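Local structure of phosphothreonine lyase ospF (Shigella flexneri, 3I0U) at residues P26-K31 against S104-I109. The protein probably removes phosphate from phosphothreonine by beta-elimination, as a phosphothreonine lyase delivered by the type III secretion system as a virulence effector. Residues are numbered along the deposited sequence; the frame is centred on the assembly and turned at random.
Sequences PAYYFK and SEDSPI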
ATOM      1  N   PRO A  26     -15.476 -11.831   7.825  1.00 70.49           N
ATOM      2  CA  PRO A  26     -14.449 -12.724   8.355  1.00 70.36           C
ATOM      3  C   PRO A  26     -13.094 -12.297   7.863  1.00 70.51           C
ATOM      4  O   PRO A  26     -13.019 -11.517   6.913  1.00 70.26           O
ATOM      5  CB  PRO A  26     -14.797 -14.072   7.730  1.00 70.32           C
ATOM      6  CG  PRO A  26     -15.496 -13.735   6.488  1.00 70.06           C
ATOM      7  CD  PRO A  26     -16.233 -12.466   6.733  1.00 70.23           C
ATOM      8  N   ALA A  27     -12.041 -12.811   8.504  1.00 71.12           N
ATOM      9  CA  ALA A  27     -10.643 -12.585   8.100  1.00 71.09           C
ATOM     10  C   ALA A  27     -10.440 -12.874   6.607  1.00 71.15           C
ATOM     11  O   ALA A  27     -10.934 -13.856   6.079  1.00 71.54           O
ATOM     12  CB  ALA A  27      -9.711 -13.439   8.957  1.00 70.65           C
ATOM     13  N   TYR A  28      -9.756 -11.980   5.924  1.00 71.55           N
ATOM     14  CA  TYR A  28      -9.557 -12.105   4.487  1.00 71.95           C
ATOM     15  C   TYR A  28      -8.187 -12.623   4.121  1.00 71.81           C
ATOM     16  O   TYR A  28      -7.172 -12.218   4.699  1.00 72.24           O
ATOM     17  CB  TYR A  28      -9.766 -10.741   3.829  1.00 72.64           C
ATOM     18  CG  TYR A  28     -10.075 -10.805   2.357  1.00 72.63           C
ATOM     19  CD1 TYR A  28     -11.390 -10.904   1.891  1.00 71.36           C
ATOM     20  CD2 TYR A  28      -9.050 -10.764   1.428  1.00 73.01           C
ATOM     21  CE1 TYR A  28     -11.651 -10.971   0.516  1.00 72.18           C
ATOM     22  CE2 TYR A  28      -9.292 -10.829   0.077  1.00 73.43           C
ATOM     23  CZ  TYR A  28     -10.580 -10.926  -0.380  1.00 72.87           C
ATOM     24  OH  TYR A  28     -10.746 -10.963  -1.748  1.00 73.92           O
ATOM     25  N   TYR A  29      -8.152 -13.489   3.125  1.00 71.93           N
ATOM     26  CA  TYR A  29      -6.887 -14.104   2.715  1.00 72.43           C
ATOM     27  C   TYR A  29      -6.512 -13.757   1.295  1.00 72.66           C
ATOM     28  O   TYR A  29      -7.359 -13.710   0.393  1.00 74.25           O
ATOM     29  CB  TYR A  29      -6.963 -15.598   2.870  1.00 72.14           C
ATOM     30  CG  TYR A  29      -7.137 -15.988   4.296  1.00 73.06           C
ATOM     31  CD1 TYR A  29      -6.031 -16.148   5.127  1.00 74.04           C
ATOM     32  CD2 TYR A  29      -8.414 -16.192   4.834  1.00 72.38           C
ATOM     33  CE1 TYR A  29      -6.187 -16.548   6.471  1.00 75.56           C
ATOM     34  CE2 TYR A  29      -8.582 -16.564   6.162  1.00 74.07           C
ATOM     35  CZ  TYR A  29      -7.458 -16.752   6.978  1.00 74.68           C
ATOM     36  OH  TYR A  29      -7.593 -17.116   8.295  1.00 74.32           O
ATOM     37  N   PHE A  30      -5.239 -13.523   1.086  1.00 72.61           N
ATOM     38  CA  PHE A  30      -4.761 -13.100  -0.226  1.00 72.36           C
ATOM     39  C   PHE A  30      -3.941 -14.236  -0.848  1.00 72.32           C
ATOM     40  O   PHE A  30      -2.946 -14.654  -0.282  1.00 72.26           O
ATOM     41  CB  PHE A  30      -3.968 -11.816  -0.057  1.00 71.57           C
ATOM     42  CG  PHE A  30      -4.767 -10.707   0.591  1.00 72.13           C
ATOM     43  CD1 PHE A  30      -5.606  -9.906  -0.171  1.00 72.26           C
ATOM     44  CD2 PHE A  30      -4.704 -10.477   1.957  1.00 72.06           C
ATOM     45  CE1 PHE A  30      -6.342  -8.887   0.400  1.00 70.58           C
ATOM     46  CE2 PHE A  30      -5.441  -9.477   2.531  1.00 71.45           C
ATOM     47  CZ  PHE A  30      -6.246  -8.655   1.730  1.00 71.37           C
ATOM     48  N   LYS A  31      -4.421 -14.777  -1.966  1.00 72.27           N
ATOM     49  CA  LYS A  31      -3.695 -15.773  -2.728  1.00 72.75           C
ATOM     50  C   LYS A  31      -2.427 -15.078  -3.221  1.00 72.87           C
ATOM     51  O   LYS A  31      -2.464 -14.078  -3.946  1.00 73.90           O
ATOM     52  CB  LYS A  31      -4.578 -16.290  -3.872  1.00 72.85           C
ATOM     53  CG  LYS A  31      -3.865 -16.939  -5.027  1.00 74.20           C
ATOM     54  CD  LYS A  31      -4.772 -17.040  -6.286  1.00 74.60           C
ATOM     55  CE  LYS A  31      -3.923 -17.318  -7.586  1.00 74.66           C
ATOM     56  NZ  LYS A  31      -3.404 -18.760  -7.680  1.00 74.06           N
ATOM     57  N   SER A 104      -0.534  -9.773  -5.919  1.00 70.35           N
ATOM     58  CA  SER A 104      -1.596 -10.761  -5.741  1.00 70.78           C
ATOM     59  C   SER A 104      -2.868 -10.311  -6.444  1.00 70.80           C
ATOM     60  O   SER A 104      -3.164  -9.117  -6.484  1.00 71.07           O
ATOM     61  CB  SER A 104      -1.886 -10.984  -4.266  1.00 70.87           C
ATOM     62  OG  SER A 104      -3.133 -11.679  -4.148  1.00 72.17           O
ATOM     63  N   GLU A 105      -3.613 -11.249  -7.003  1.00 70.47           N
ATOM     64  CA  GLU A 105      -4.815 -10.844  -7.714  1.00 71.07           C
ATOM     65  C   GLU A 105      -5.914 -10.382  -6.744  1.00 71.60           C
ATOM     66  O   GLU A 105      -6.841  -9.675  -7.152  1.00 71.15           O
ATOM     67  CB  GLU A 105      -5.317 -11.921  -8.649  1.00 70.78           C
ATOM     68  CG  GLU A 105      -5.455 -13.277  -8.021  1.00 71.56           C
ATOM     69  CD  GLU A 105      -6.047 -14.274  -8.997  1.00 74.09           C
ATOM     70  OE1 GLU A 105      -6.023 -13.989 -10.218  1.00 76.04           O
ATOM     71  OE2 GLU A 105      -6.556 -15.328  -8.559  1.00 74.90           O
ATOM     72  N   ASP A 106      -5.732 -10.731  -5.462  1.00 71.54           N
ATOM     73  CA  ASP A 106      -6.576 -10.318  -4.364  1.00 71.26           C
ATOM     74  C   ASP A 106      -6.217  -9.020  -3.662  1.00 71.56           C
ATOM     75  O   ASP A 106      -7.014  -8.531  -2.834  1.00 71.37           O
ATOM     76  CB  ASP A 106      -6.517 -11.377  -3.315  1.00 71.46           C
ATOM     77  CG  ASP A 106      -7.067 -12.655  -3.784  1.00 71.63           C
ATOM     78  OD1 ASP A 106      -8.269 -12.678  -4.173  1.00 71.60           O
ATOM     79  OD2 ASP A 106      -6.288 -13.634  -3.721  1.00 71.88           O
ATOM     80  N   SER A 107      -5.037  -8.472  -3.948  1.00 71.39           N
ATOM     81  CA  SER A 107      -4.623  -7.232  -3.309  1.00 71.30           C
ATOM     82  C   SER A 107      -5.634  -6.133  -3.604  1.00 71.09           C
ATOM     83  O   SER A 107      -6.171  -6.092  -4.685  1.00 71.56           O
ATOM     84  CB  SER A 107      -3.246  -6.845  -3.783  1.00 70.98           C
ATOM     85  OG  SER A 107      -2.995  -5.487  -3.459  1.00 72.61           O
ATOM     86  N   PRO A 108      -5.936  -5.270  -2.626  1.00 71.49           N
ATOM     87  CA  PRO A 108      -6.840  -4.137  -2.909  1.00 71.24           C
ATOM     88  C   PRO A 108      -6.100  -2.867  -3.434  1.00 71.71           C
ATOM     89  O   PRO A 108      -6.709  -1.785  -3.522  1.00 71.71           O
ATOM     90  CB  PRO A 108      -7.467  -3.850  -1.534  1.00 70.84           C
ATOM     91  CG  PRO A 108      -6.393  -4.201  -0.560  1.00 71.43           C
ATOM     92  CD  PRO A 108      -5.499  -5.278  -1.216  1.00 71.36           C
ATOM     93  N   ILE A 109      -4.818  -2.995  -3.777  1.00 71.45           N
ATOM     94  CA  ILE A 109      -4.027  -1.854  -4.164  1.00 71.30           C
ATOM     95  C   ILE A 109      -3.770  -1.966  -5.658  1.00 71.72           C
ATOM     96  O   ILE A 109      -3.043  -2.841  -6.082  1.00 72.92           O
ATOM     97  CB  ILE A 109      -2.702  -1.797  -3.321  1.00 71.26           C
ATOM     98  CG1 ILE A 109      -3.010  -1.737  -1.817  1.00 71.72           C
ATOM     99  CG2 ILE A 109      -1.810  -0.646  -3.688  1.00 69.95           C
ATOM    100  CD1 ILE A 109      -3.923  -0.548  -1.365  1.00 72.78           C
TER
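Phe30 and Lys31, in an extended piece of loop, run past the type I beta turn Ser104-Ser107, the CA atoms of Phe30 and Asp106 lying 5.3 Å apart. Side chains of the turn grip both polar backbone groups of Lys31. Lys31 N donates to OD2 of Asp106 at 2.8 Å, a bent bond (145°) that reaches the carboxylate oxygen on its anti side, 27° out of the plane. The carbonyl O of Lys31 accepts from the hydroxyl OG of Ser104. Ser104 OG also accepts from Asp106 N at 3.1 Å, closing an ST turn, so the serine ties the turn together while fastening it to the neighbouring loop. Chi1 of Asp106 (-64°), with CG beside the backbone N and anti to the carbonyl carbon, points CG toward Lys31 N. The contact joins the loop between helices 11-22 and 39-44 to the link leading from helix 91-102 into strand 111-115 of the antiparallel sheet, next to helix 147-166. Here the Phe30 ring turns its edge to Asp106, Phe30 CD1 standing 3.3 Å from the carbonyl O and 3.6 Å from CB of Asp106. Phe30 CE1 touches CD of Pro108 at 4.0 Å, the two side chains crossing at about a right angle, and Phe156 of helix 147-166 meets the ring edge-to-face. CD2 of Tyr28 sits over one face of Phe30, offset toward the rim. On the exposed flank, the aliphatic CD and CE of Lys31 lie 3.4 Å from OE2 of Glu105, whereas Lys31 NZ stays 4.7 Å from that oxygen, an attraction between opposite charges at most.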